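Local coordinates for protein Rab3 interacting molecule variant 2 (Drosophila melanogaster, PDB 4TS6) that probably acts as a Rab3-interacting scaffold at the presynaptic active zone, where it is likely to help organise neurotransmitter release, at residues A[10-15]-A[30-35]. Numbering follows the deposited sequence.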
loop_
_atom_site.group_PDB
_atom_site.type_symbol
_atom_site.label_atom_id
_atom_site.label_comp_id
_atom_site.label_asym_id
_atom_site.label_seq_id
_atom_site.Cartn_x
_atom_site.Cartn_y
_atom_site.Cartn_z
ATOM N N GLY A 10 -1.727 1.041 -13.888
ATOM C CA GLY A 10 -1.676 2.053 -12.846
ATOM C C GLY A 10 -0.462 1.907 -11.947
ATOM O O GLY A 10 0.244 0.893 -11.985
ATOM N N ARG A 11 -0.221 2.915 -11.118
ATOM C CA ARG A 11 0.949 2.913 -10.252
ATOM C C ARG A 11 0.639 3.628 -8.945
ATOM O O ARG A 11 -0.325 4.401 -8.852
ATOM C CB ARG A 11 2.141 3.566 -10.967
ATOM C CG ARG A 11 1.772 4.835 -11.660
ATOM C CD ARG A 11 2.934 5.429 -12.455
ATOM N NE ARG A 11 2.552 6.716 -13.038
ATOM C CZ ARG A 11 1.704 6.854 -14.056
ATOM N NH1 ARG A 11 1.143 5.785 -14.608
ATOM N NH2 ARG A 11 1.408 8.063 -14.515
ATOM N N LEU A 12 1.459 3.358 -7.937
ATOM C CA LEU A 12 1.201 3.799 -6.583
ATOM C C LEU A 12 2.396 4.619 -6.120
ATOM O O LEU A 12 3.531 4.291 -6.462
ATOM C CB LEU A 12 1.052 2.571 -5.691
ATOM C CG LEU A 12 0.948 2.785 -4.188
ATOM C CD1 LEU A 12 -0.404 3.377 -3.845
ATOM C CD2 LEU A 12 1.144 1.464 -3.469
ATOM N N GLN A 13 2.153 5.680 -5.354
ATOM C CA GLN A 13 3.249 6.509 -4.830
ATOM C C GLN A 13 3.370 6.261 -3.337
ATOM O O GLN A 13 2.417 6.490 -2.594
ATOM C CB GLN A 13 2.983 7.993 -5.086
ATOM C CG GLN A 13 4.111 8.919 -4.595
ATOM C CD GLN A 13 3.872 10.365 -4.964
ATOM O OE1 GLN A 13 2.762 10.877 -4.835
ATOM N NE2 GLN A 13 4.909 11.026 -5.441
ATOM N N LEU A 14 4.530 5.778 -2.902
ATOM C CA LEU A 14 4.736 5.358 -1.511
ATOM C C LEU A 14 5.969 6.042 -0.955
ATOM O O LEU A 14 6.916 6.263 -1.695
ATOM C CB LEU A 14 5.035 3.860 -1.448
ATOM C CG LEU A 14 4.000 2.785 -1.712
ATOM C CD1 LEU A 14 4.661 1.423 -1.664
ATOM C CD2 LEU A 14 2.912 2.868 -0.674
ATOM N N LYS A 15 5.967 6.343 0.346
ATOM C CA LYS A 15 7.184 6.764 1.048
ATOM C C LYS A 15 7.451 5.746 2.142
ATOM O O LYS A 15 6.546 5.383 2.886
ATOM C CB LYS A 15 7.020 8.149 1.681
ATOM C CG LYS A 15 6.700 9.250 0.694
ATOM C CD LYS A 15 6.221 10.514 1.397
ATOM C CE LYS A 15 7.323 11.172 2.206
ATOM N NZ LYS A 15 6.823 12.288 3.064
ATOM N N VAL A 30 0.717 7.783 -0.522
ATOM C CA VAL A 30 0.367 9.137 -0.921
ATOM C C VAL A 30 -0.862 9.104 -1.805
ATOM O O VAL A 30 -1.907 9.664 -1.458
ATOM C CB VAL A 30 1.525 9.804 -1.656
ATOM C CG1 VAL A 30 1.178 11.235 -2.024
ATOM C CG2 VAL A 30 2.769 9.761 -0.782
ATOM N N CYS A 31 -0.737 8.423 -2.940
ATOM C CA CYS A 31 -1.809 8.380 -3.925
ATOM C C CYS A 31 -1.533 7.259 -4.901
ATOM O O CYS A 31 -0.494 6.596 -4.821
ATOM C CB CYS A 31 -1.868 9.700 -4.697
ATOM S SG CYS A 31 -0.500 9.929 -5.860
ATOM N N ALA A 32 -2.469 7.057 -5.823
ATOM C CA ALA A 32 -2.284 6.134 -6.931
ATOM C C ALA A 32 -2.797 6.855 -8.148
ATOM O O ALA A 32 -3.617 7.755 -8.020
ATOM C CB ALA A 32 -3.076 4.850 -6.706
ATOM N N THR A 33 -2.326 6.465 -9.327
ATOM C CA THR A 33 -2.716 7.152 -10.546
ATOM C C THR A 33 -2.839 6.152 -11.691
ATOM O O THR A 33 -2.218 5.092 -11.649
ATOM C CB THR A 33 -1.681 8.258 -10.904
ATOM O OG1 THR A 33 -2.234 9.147 -11.878
ATOM C CG2 THR A 33 -0.410 7.659 -11.465
ATOM N N GLY A 34 -3.640 6.476 -12.700
ATOM C CA GLY A 34 -3.703 5.670 -13.909
ATOM C C GLY A 34 -4.457 4.358 -13.775
ATOM O O GLY A 34 -4.302 3.455 -14.600
ATOM N N LEU A 35 -5.282 4.237 -12.743
ATOM C CA LEU A 35 -6.084 3.028 -12.589
ATOM C C LEU A 35 -7.095 2.913 -13.723
ATOM O O LEU A 35 -7.546 3.916 -14.275
ATOM C CB LEU A 35 -6.807 3.033 -11.248
ATOM C CG LEU A 35 -5.924 3.308 -10.032
ATOM C CD1 LEU A 35 -6.757 3.226 -8.779
ATOM C CD2 LEU A 35 -4.735 2.354 -9.967
#
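This is the open end of a β-hairpin in one sheet of the C2-domain β-sandwich, where 11-15 begins its strand and 30-33 finishes its own, antiparallel. Q13 leans over V30 and C31. Its CG lies anti to the backbone N and the chain stays extended, so it crosses V30 obliquely and brings OE1 to 3.2 Å from V30 CG1. The same oxygen sits 3.5 Å from C31 SG, on the face of the sheet that Q13 and C31 share. The backbone forms a classic β-bulge here: V30, with helical backbone angles (-78°/-61°), and C31 together face the single residue Q13. Two bonds fix it, V30 N to Q13 O at 3.0 Å and Q13 N to C31 O at 2.9 Å. An alanine at Q13 would probably lose the packing of the amide end on V30 and C31, along with the touch on W128 of the neighbouring strand 123-130. The other face looks into the sandwich: L12 sets CD1 3.4 Å from C31 O and beside A32 CB, and both residues reach strand 93-100 of the second sheet, L12 at V96 and A32 at L98. Farther along, R11 and T33 make a reciprocal pair of backbone hydrogen bonds, the shorter running from T33 N to R11 O at 2.9 Å. Their side chains lie alongside each other, pointing the same way, and T33 CG2 sits over the centre of one guanidinium face, 3.4 Å from R11 CZ.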